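Local coordinates for protein aminoglycoside phosphotransferase (Alicyclobacillus acidocaldarius subsp. acidocaldarius, PDB 4PDY) that probably transfers phosphate groups to small-molecule acceptors in the manner of aminoglycoside phosphotransferases, and holds a free histidine in a pocket in this crystal, at residues C231-T234 with Q238-L241; A116-P121 with A125-T130; W162-Q167 with L304-A309. All coordinates share one frame; numbering follows the deposited sequence.

Contact 1 of 3, residues C231-T234 with Q238-L241; sequences CLYT and QVVL. With HIS (histidine), chain B.
Leu232 and Val240 form the hydrogen-bonded pair of an antiparallel beta hairpin, strand 231-233 with strand 239-241, in the kinase-like fold of the phosphotransferase family. The two strand axes run at 150° and come within 4.5 Å, with strand 114-115 bonded to the other edge of strand 231-233. Two reciprocal bonds fix the register: Leu232 N to Val240 O and Val240 N to Leu232 O, each 2.9 Å. Toward the turn, Thr234 N donates to Gln238 O at 2.9 Å. A water donates to Gln238 OE1 at 2.6 Å and also bonds Thr234 OG1, bridging the two side chains.

On the face of Cys231, Tyr233 and Val239, the valine methyl CG2 lies 3.9 Å from Tyr233 CD1, at the ring edge and near its plane. This face lies against helix 121-137, and Tyr233 OH bonds Glu122 there.

The other face carries Leu232, whose CG lies beside the backbone N (chi1 -62°), its two methyls directed at the bound histidine. Leu232 CD1 is 3.7 Å from the ligand's CA and equally near its imidazole CD2, while Leu232 CD2 lies 3.8 Å from the ligand's carboxylate oxygen OXT. An alanine here would probably open a gap under the ligand and leave its CA and imidazole CD2 without this apolar support, though the strand bonds could remain. The chemistry thus divides the work: backbone polarity sets the hairpin's register, while the leucine branches give the ligand apolar contact, with Val111 O supplying a hydrogen bond to it.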
loop_
_atom_site.group_PDB
_atom_site.type_symbol
_atom_site.label_atom_id
_atom_site.label_comp_id
_atom_site.label_asym_id
_atom_site.label_seq_id
_atom_site.Cartn_x
_atom_site.Cartn_y
_atom_site.Cartn_z
ATOM N N CYS A 231 -6.053 5.110 -4.662
ATOM C CA CYS A 231 -5.249 6.191 -5.221
ATOM C C CYS A 231 -5.977 6.695 -6.461
ATOM O O CYS A 231 -5.765 6.203 -7.548
ATOM C CB CYS A 231 -3.841 5.681 -5.579
ATOM S SG CYS A 231 -2.909 5.035 -4.176
ATOM N N LEU A 232 -6.857 7.662 -6.272
ATOM C CA LEU A 232 -7.746 8.060 -7.361
ATOM C C LEU A 232 -7.110 9.181 -8.183
ATOM O O LEU A 232 -6.840 10.263 -7.661
ATOM C CB LEU A 232 -9.053 8.529 -6.759
ATOM C CG LEU A 232 -9.801 7.451 -5.980
ATOM C CD1 LEU A 232 -11.087 8.023 -5.431
ATOM C CD2 LEU A 232 -10.078 6.228 -6.838
ATOM N N TYR A 233 -6.856 8.899 -9.456
ATOM C CA TYR A 233 -6.313 9.879 -10.391
ATOM C C TYR A 233 -7.503 10.654 -10.975
ATOM O O TYR A 233 -8.419 10.074 -11.588
ATOM C CB TYR A 233 -5.528 9.192 -11.496
ATOM C CG TYR A 233 -4.748 10.139 -12.358
ATOM C CD1 TYR A 233 -3.456 10.513 -12.004
ATOM C CD2 TYR A 233 -5.288 10.672 -13.513
ATOM C CE1 TYR A 233 -2.724 11.397 -12.767
ATOM C CE2 TYR A 233 -4.588 11.561 -14.284
ATOM C CZ TYR A 233 -3.290 11.918 -13.922
ATOM O OH TYR A 233 -2.586 12.802 -14.697
ATOM N N THR A 234 -7.513 11.954 -10.715
ATOM C CA THR A 234 -8.695 12.782 -10.944
ATOM C C THR A 234 -8.623 13.502 -12.293
ATOM O O THR A 234 -7.561 13.571 -12.915
ATOM C CB THR A 234 -8.820 13.886 -9.879
ATOM O OG1 THR A 234 -7.783 14.846 -10.092
ATOM C CG2 THR A 234 -8.765 13.331 -8.456
ATOM N N GLN A 238 -4.436 14.953 -10.503
ATOM C CA GLN A 238 -3.832 14.727 -9.199
ATOM C C GLN A 238 -4.297 13.392 -8.689
ATOM O O GLN A 238 -5.210 12.777 -9.232
ATOM C CB GLN A 238 -4.270 15.815 -8.230
ATOM C CG GLN A 238 -3.891 17.211 -8.663
ATOM C CD GLN A 238 -4.602 18.270 -7.848
ATOM O OE1 GLN A 238 -5.829 18.240 -7.687
ATOM N NE2 GLN A 238 -3.835 19.218 -7.327
ATOM N N VAL A 239 -3.638 12.910 -7.644
ATOM C CA VAL A 239 -4.111 11.723 -6.968
ATOM C C VAL A 239 -4.656 12.066 -5.592
ATOM O O VAL A 239 -3.980 12.710 -4.777
ATOM C CB VAL A 239 -3.007 10.644 -6.881
ATOM C CG1 VAL A 239 -3.375 9.554 -5.888
ATOM C CG2 VAL A 239 -2.752 10.048 -8.245
ATOM N N VAL A 240 -5.868 11.593 -5.330
ATOM C CA VAL A 240 -6.532 11.772 -4.065
ATOM C C VAL A 240 -6.594 10.421 -3.384
ATOM O O VAL A 240 -7.036 9.436 -3.966
ATOM C CB VAL A 240 -7.948 12.378 -4.271
ATOM C CG1 VAL A 240 -8.700 12.419 -2.961
ATOM C CG2 VAL A 240 -7.846 13.769 -4.874
ATOM N N LEU A 241 -6.105 10.387 -2.149
ATOM C CA LEU A 241 -6.129 9.162 -1.387
ATOM C C LEU A 241 -7.454 8.955 -0.684
ATOM O O LEU A 241 -8.062 9.889 -0.180
ATOM C CB LEU A 241 -5.024 9.153 -0.333
ATOM C CG LEU A 241 -3.603 9.131 -0.875
ATOM C CD1 LEU A 241 -2.629 9.433 0.255
ATOM C CD2 LEU A 241 -3.251 7.802 -1.516
HETATM N N HIS B . -14.360 7.742 -7.804
HETATM C CA HIS B . -13.857 6.465 -7.307
HETATM C C HIS B . -13.841 5.455 -8.450
HETATM O O HIS B . -14.717 4.686 -8.623
HETATM C CB HIS B . -14.723 5.922 -6.163
HETATM C CG HIS B . -14.651 6.711 -4.888
HETATM N ND1 HIS B . -14.497 6.107 -3.658
HETATM C CD2 HIS B . -14.737 8.041 -4.644
HETATM C CE1 HIS B . -14.483 7.030 -2.713
HETATM N NE2 HIS B . -14.618 8.214 -3.283
HETATM O OXT HIS B . -12.888 5.417 -9.237
HETATM O O HOH W 1 -7.902 16.643 -8.085
#

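Contact 2 of 3, residues A116-P121 with A125-T130; sequences ANFGLP and AQTAYT
Thr127, Pro121 and Ala125 carry most of the buried surface where the start of helix 121-137 folds back beside the loop that leads into it. The motif is a turn feeding a helix N-terminus. A type I beta turn spans Asn117 to Leu120, with Leu120 at the N-cap, and Pro121 begins the first helical turn. Within the loop, Asn117 OD1 accepts from Gly119 N at 2.9 Å, an Asx turn that braces the chain reversal.

Pro121 takes part through its backbone rather than its ring: its carbonyl oxygen receives Ala125 N at 2.8 Å, with an N-H...O angle of 156°, an ordinary i to i+4 helical bond. The pyrrolidine ring points away from the segment 125-130 and rests on Leu273 of helix 271-284.

Thr127 faces the loop. Its OG1, set beside the backbone N (chi1 -55°), bonds back to His123 O within the helix, so the hydroxyl is satisfied while its outer surface packs against carbon: Ala116 CB at 3.9 Å and the Phe118 ring. His123 has a second role, its ND1 bonding Asn117 N and so tying helix to loop.

Phe118 reaches in from the turn, its ring also contacting Leu259 of helix 252-266. It offers Thr127 an edge, not a face: Phe118 CE1 lies 3.7 Å from Thr127 OG1, near the ring plane, and 4.0 Å from the methyl carbon Thr127 CG2.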
loop_
_atom_site.group_PDB
_atom_site.type_symbol
_atom_site.label_atom_id
_atom_site.label_comp_id
_atom_site.label_asym_id
_atom_site.label_seq_id
_atom_site.Cartn_x
_atom_site.Cartn_y
_atom_site.Cartn_z
ATOM N N ALA A 116 -5.642 4.635 -9.943
ATOM C CA ALA A 116 -4.385 4.966 -10.604
ATOM C C ALA A 116 -3.859 3.766 -11.386
ATOM O O ALA A 116 -3.926 2.626 -10.931
ATOM C CB ALA A 116 -3.334 5.401 -9.589
ATOM N N ASN A 117 -3.327 4.054 -12.559
ATOM C CA ASN A 117 -2.698 3.088 -13.393
ATOM C C ASN A 117 -1.209 3.141 -13.081
ATOM O O ASN A 117 -0.504 4.015 -13.540
ATOM C CB ASN A 117 -2.954 3.431 -14.854
ATOM C CG ASN A 117 -2.362 2.425 -15.799
ATOM O OD1 ASN A 117 -1.489 1.621 -15.421
ATOM N ND2 ASN A 117 -2.829 2.451 -17.045
ATOM N N PHE A 118 -0.759 2.195 -12.276
ATOM C CA PHE A 118 0.619 2.186 -11.821
ATOM C C PHE A 118 1.600 1.774 -12.922
ATOM O O PHE A 118 2.812 1.747 -12.696
ATOM C CB PHE A 118 0.778 1.294 -10.578
ATOM C CG PHE A 118 0.168 1.841 -9.292
ATOM C CD1 PHE A 118 -0.189 3.167 -9.131
ATOM C CD2 PHE A 118 0.063 1.005 -8.182
ATOM C CE1 PHE A 118 -0.691 3.632 -7.920
ATOM C CE2 PHE A 118 -0.422 1.466 -6.974
ATOM C CZ PHE A 118 -0.820 2.774 -6.845
ATOM N N GLY A 119 1.108 1.517 -14.127
ATOM C CA GLY A 119 1.978 1.336 -15.282
ATOM C C GLY A 119 2.240 2.605 -16.074
ATOM O O GLY A 119 2.958 2.557 -17.064
ATOM N N LEU A 120 1.642 3.729 -15.655
ATOM C CA LEU A 120 1.821 5.024 -16.306
ATOM C C LEU A 120 2.665 5.917 -15.426
ATOM O O LEU A 120 2.285 6.186 -14.291
ATOM C CB LEU A 120 0.479 5.725 -16.573
ATOM C CG LEU A 120 -0.412 5.060 -17.597
ATOM C CD1 LEU A 120 -1.708 5.851 -17.736
ATOM C CD2 LEU A 120 0.301 4.968 -18.937
ATOM N N PRO A 121 3.800 6.398 -15.950
ATOM C CA PRO A 121 4.617 7.303 -15.155
ATOM C C PRO A 121 3.876 8.490 -14.556
ATOM O O PRO A 121 4.086 8.865 -13.433
ATOM C CB PRO A 121 5.688 7.744 -16.149
ATOM C CG PRO A 121 5.883 6.556 -17.025
ATOM C CD PRO A 121 4.484 6.009 -17.199
ATOM N N ALA A 125 3.752 9.233 -10.711
ATOM C CA ALA A 125 4.283 10.524 -10.291
ATOM C C ALA A 125 3.333 11.186 -9.296
ATOM O O ALA A 125 3.721 11.702 -8.260
ATOM C CB ALA A 125 4.460 11.439 -11.508
ATOM N N GLN A 126 2.056 11.249 -9.684
ATOM C CA GLN A 126 1.074 11.934 -8.857
ATOM C C GLN A 126 0.746 11.189 -7.557
ATOM O O GLN A 126 0.472 11.832 -6.550
ATOM C CB GLN A 126 -0.194 12.300 -9.664
ATOM C CG GLN A 126 0.090 13.389 -10.700
ATOM C CD GLN A 126 0.682 14.642 -10.067
ATOM O OE1 GLN A 126 0.183 15.142 -9.062
ATOM N NE2 GLN A 126 1.797 15.112 -10.620
ATOM N N THR A 127 0.734 9.860 -7.621
ATOM C CA THR A 127 0.587 9.059 -6.395
ATOM C C THR A 127 1.749 9.320 -5.415
ATOM O O THR A 127 1.510 9.573 -4.262
ATOM C CB THR A 127 0.453 7.562 -6.732
ATOM O OG1 THR A 127 -0.632 7.368 -7.656
ATOM C CG2 THR A 127 0.196 6.731 -5.492
ATOM N N ALA A 128 2.966 9.300 -5.939
ATOM C CA ALA A 128 4.148 9.581 -5.139
ATOM C C ALA A 128 4.073 10.985 -4.539
ATOM O O ALA A 128 4.352 11.194 -3.372
ATOM C CB ALA A 128 5.386 9.426 -5.992
ATOM N N TYR A 129 3.711 11.974 -5.346
ATOM C CA TYR A 129 3.615 13.340 -4.876
ATOM C C TYR A 129 2.661 13.426 -3.698
ATOM O O TYR A 129 2.937 14.046 -2.661
ATOM C CB TYR A 129 3.186 14.247 -6.046
ATOM C CG TYR A 129 3.279 15.732 -5.813
ATOM C CD1 TYR A 129 4.460 16.317 -5.375
ATOM C CD2 TYR A 129 2.207 16.564 -6.130
ATOM C CE1 TYR A 129 4.543 17.692 -5.196
ATOM C CE2 TYR A 129 2.289 17.923 -5.955
ATOM C CZ TYR A 129 3.453 18.487 -5.487
ATOM O OH TYR A 129 3.539 19.841 -5.309
ATOM N N THR A 130 1.481 12.845 -3.886
ATOM C CA THR A 130 0.465 12.870 -2.855
ATOM C C THR A 130 0.938 12.163 -1.565
ATOM O O THR A 130 0.723 12.685 -0.460
ATOM C CB THR A 130 -0.836 12.251 -3.407
ATOM O OG1 THR A 130 -1.402 13.175 -4.347
ATOM C CG2 THR A 130 -1.810 11.916 -2.312
#

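Contact 3 of 3, residues W162-Q167 with L304-A309; sequences WRDLRQ and LPWRIA
Asp164 OD2 is gripped by two donors of helix 303-315: Trp306 NE1 in the facing segment, and His310 ND1 one turn further on. The indole bond measures 2.9 Å between Trp306 NE1 and Asp164 OD2, and it is moderately bent, with an N-H...O angle of 146°. The nitrogen meets OD2 on its anti side, a little out of the carboxylate plane; the carboxylate and indole planes stand 68° apart, and the acid meets the ring at its edge. The other oxygen, Asp164 OD1, accepts from His314 NE2; three donors thus fix the rotation of the carboxylate, and its charge would probably favour protonated imidazoles nearby.

These bonds join helix 154-173 to helix 303-315 in the predominantly helical part of the kinase-like fold. The segment axes cross at 63° and approach to 9.7 Å, with Leu165 and Trp306 closest in backbone, their CA atoms 5.6 Å apart.

Leu165 packs beside the polar bond. With CG anti to the backbone N, it brings CD1 to 4.2 Å from Trp306 CA, while Leu165 CB lies 4.4 Å from Trp306 CD1. Met168 adds a further contact to the indole from the same helix.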
loop_
_atom_site.group_PDB
_atom_site.type_symbol
_atom_site.label_atom_id
_atom_site.label_comp_id
_atom_site.label_asym_id
_atom_site.label_seq_id
_atom_site.Cartn_x
_atom_site.Cartn_y
_atom_site.Cartn_z
ATOM N N TRP A 162 12.415 -14.739 4.904
ATOM C CA TRP A 162 13.524 -15.468 4.312
ATOM C C TRP A 162 13.578 -16.911 4.869
ATOM O O TRP A 162 13.732 -17.883 4.131
ATOM C CB TRP A 162 14.863 -14.750 4.578
ATOM C CG TRP A 162 16.064 -15.650 4.373
ATOM C CD1 TRP A 162 17.041 -15.935 5.287
ATOM C CD2 TRP A 162 16.355 -16.434 3.217
ATOM N NE1 TRP A 162 17.934 -16.839 4.758
ATOM C CE2 TRP A 162 17.528 -17.170 3.491
ATOM C CE3 TRP A 162 15.721 -16.602 1.976
ATOM C CZ2 TRP A 162 18.104 -18.035 2.556
ATOM C CZ3 TRP A 162 16.285 -17.470 1.049
ATOM C CH2 TRP A 162 17.469 -18.180 1.347
ATOM N N ARG A 163 13.469 -17.034 6.186
ATOM C CA ARG A 163 13.490 -18.344 6.815
ATOM C C ARG A 163 12.371 -19.235 6.281
ATOM O O ARG A 163 12.573 -20.403 5.995
ATOM C CB ARG A 163 13.401 -18.205 8.334
ATOM C CG ARG A 163 14.683 -17.637 8.925
ATOM C CD ARG A 163 14.539 -17.261 10.380
ATOM N NE ARG A 163 15.849 -16.923 10.942
ATOM C CZ ARG A 163 16.046 -16.302 12.099
ATOM N NH1 ARG A 163 15.017 -15.915 12.847
ATOM N NH2 ARG A 163 17.284 -16.055 12.499
ATOM N N ASP A 164 11.202 -18.634 6.070
ATOM C CA ASP A 164 10.054 -19.345 5.496
ATOM C C ASP A 164 10.335 -19.802 4.059
ATOM O O ASP A 164 10.133 -20.962 3.697
ATOM C CB ASP A 164 8.862 -18.395 5.545
ATOM C CG ASP A 164 7.540 -19.051 5.157
ATOM O OD1 ASP A 164 7.342 -20.257 5.356
ATOM O OD2 ASP A 164 6.678 -18.315 4.628
ATOM N N LEU A 165 10.833 -18.869 3.246
ATOM C CA LEU A 165 11.133 -19.158 1.855
ATOM C C LEU A 165 12.119 -20.330 1.720
ATOM O O LEU A 165 11.904 -21.229 0.916
ATOM C CB LEU A 165 11.652 -17.911 1.141
ATOM C CG LEU A 165 11.924 -18.018 -0.366
ATOM C CD1 LEU A 165 10.699 -18.520 -1.136
ATOM C CD2 LEU A 165 12.370 -16.661 -0.886
ATOM N N ARG A 166 13.194 -20.311 2.510
ATOM C CA ARG A 166 14.177 -21.388 2.492
ATOM C C ARG A 166 13.559 -22.735 2.883
ATOM O O ARG A 166 13.817 -23.752 2.245
ATOM C CB ARG A 166 15.329 -21.038 3.427
ATOM C CG ARG A 166 16.621 -21.774 3.137
ATOM C CD ARG A 166 17.699 -21.275 4.084
ATOM N NE ARG A 166 17.203 -21.153 5.451
ATOM C CZ ARG A 166 17.929 -20.696 6.468
ATOM N NH1 ARG A 166 19.172 -20.304 6.256
ATOM N NH2 ARG A 166 17.411 -20.614 7.686
ATOM N N GLN A 167 12.732 -22.733 3.925
ATOM C CA GLN A 167 12.039 -23.950 4.337
ATOM C C GLN A 167 11.108 -24.469 3.258
ATOM O O GLN A 167 11.057 -25.665 3.025
ATOM C CB GLN A 167 11.283 -23.749 5.649
ATOM C CG GLN A 167 12.188 -23.711 6.870
ATOM C CD GLN A 167 13.142 -24.900 6.948
ATOM O OE1 GLN A 167 12.721 -26.060 6.843
ATOM N NE2 GLN A 167 14.447 -24.615 7.127
ATOM N N LEU A 304 7.582 -11.212 -3.794
ATOM C CA LEU A 304 6.508 -11.903 -4.503
ATOM C C LEU A 304 6.682 -13.431 -4.464
ATOM O O LEU A 304 5.738 -14.151 -4.143
ATOM C CB LEU A 304 6.304 -11.326 -5.921
ATOM C CG LEU A 304 5.293 -11.904 -6.904
ATOM C CD1 LEU A 304 4.737 -10.805 -7.803
ATOM C CD2 LEU A 304 5.995 -12.946 -7.753
ATOM N N PRO A 305 7.880 -13.941 -4.799
ATOM C CA PRO A 305 8.060 -15.383 -4.631
ATOM C C PRO A 305 7.750 -15.876 -3.213
ATOM O O PRO A 305 7.149 -16.939 -3.051
ATOM C CB PRO A 305 9.532 -15.597 -4.992
ATOM C CG PRO A 305 9.809 -14.514 -5.970
ATOM C CD PRO A 305 9.032 -13.333 -5.476
ATOM N N TRP A 306 8.176 -15.119 -2.191
ATOM C CA TRP A 306 7.856 -15.481 -0.819
ATOM C C TRP A 306 6.341 -15.566 -0.647
ATOM O O TRP A 306 5.819 -16.532 -0.139
ATOM C CB TRP A 306 8.487 -14.513 0.222
ATOM C CG TRP A 306 7.832 -14.755 1.502
ATOM C CD1 TRP A 306 7.994 -15.848 2.327
ATOM C CD2 TRP A 306 6.719 -14.026 2.025
ATOM N NE1 TRP A 306 7.086 -15.798 3.346
ATOM C CE2 TRP A 306 6.270 -14.710 3.168
ATOM C CE3 TRP A 306 6.055 -12.862 1.626
ATOM C CZ2 TRP A 306 5.228 -14.244 3.940
ATOM C CZ3 TRP A 306 5.015 -12.416 2.391
ATOM C CH2 TRP A 306 4.616 -13.099 3.533
ATOM N N ARG A 307 5.663 -14.508 -1.062
ATOM C CA ARG A 307 4.212 -14.407 -0.793
ATOM C C ARG A 307 3.406 -15.522 -1.490
ATOM O O ARG A 307 2.529 -16.148 -0.891
ATOM C CB ARG A 307 3.691 -13.023 -1.182
ATOM C CG ARG A 307 2.227 -12.806 -0.801
ATOM C CD ARG A 307 1.593 -11.518 -1.330
ATOM N NE ARG A 307 2.042 -11.125 -2.666
ATOM C CZ ARG A 307 1.386 -11.321 -3.813
ATOM N NH1 ARG A 307 0.210 -11.939 -3.847
ATOM N NH2 ARG A 307 1.928 -10.902 -4.951
ATOM N N ILE A 308 3.734 -15.751 -2.752
ATOM C CA ILE A 308 3.074 -16.759 -3.562
ATOM C C ILE A 308 3.370 -18.173 -3.022
ATOM O O ILE A 308 2.478 -18.996 -2.849
ATOM C CB ILE A 308 3.539 -16.664 -5.036
ATOM C CG1 ILE A 308 3.239 -15.288 -5.624
ATOM C CG2 ILE A 308 2.946 -17.782 -5.875
ATOM C CD1 ILE A 308 4.151 -15.009 -6.786
ATOM N N ALA A 309 4.651 -18.451 -2.722
ATOM C CA ALA A 309 4.975 -19.764 -2.153
ATOM C C ALA A 309 4.330 -19.955 -0.766
ATOM O O ALA A 309 3.860 -21.048 -0.436
ATOM C CB ALA A 309 6.484 -19.953 -2.074
#

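Overall arrangement
Contacts 1 and 2 pack directly against each other, their centres about 9 Å apart. Thr130 OG1 hydrogen-bonds Val239 O (2.7 Å) and Ala116 N hydrogen-bonds Cys231 O (2.9 Å), so the loop bonds one outer edge of the hairpin and the helix the other, while helix 121-137 packs on the face opposite Leu232. Contact 1 touches the bound histidine directly through Leu232, whereas the Ala116 side chain of contact 2 stays about 10 Å from it. Contact 3 stands apart: its nearest atoms are about 12 Å from contact 2 and 17 Å from contact 1, across the chain's centre from the latter. In sequence, contacts 1 and 2 are in series, and the hairpin falls between the two helices that contact 3 joins.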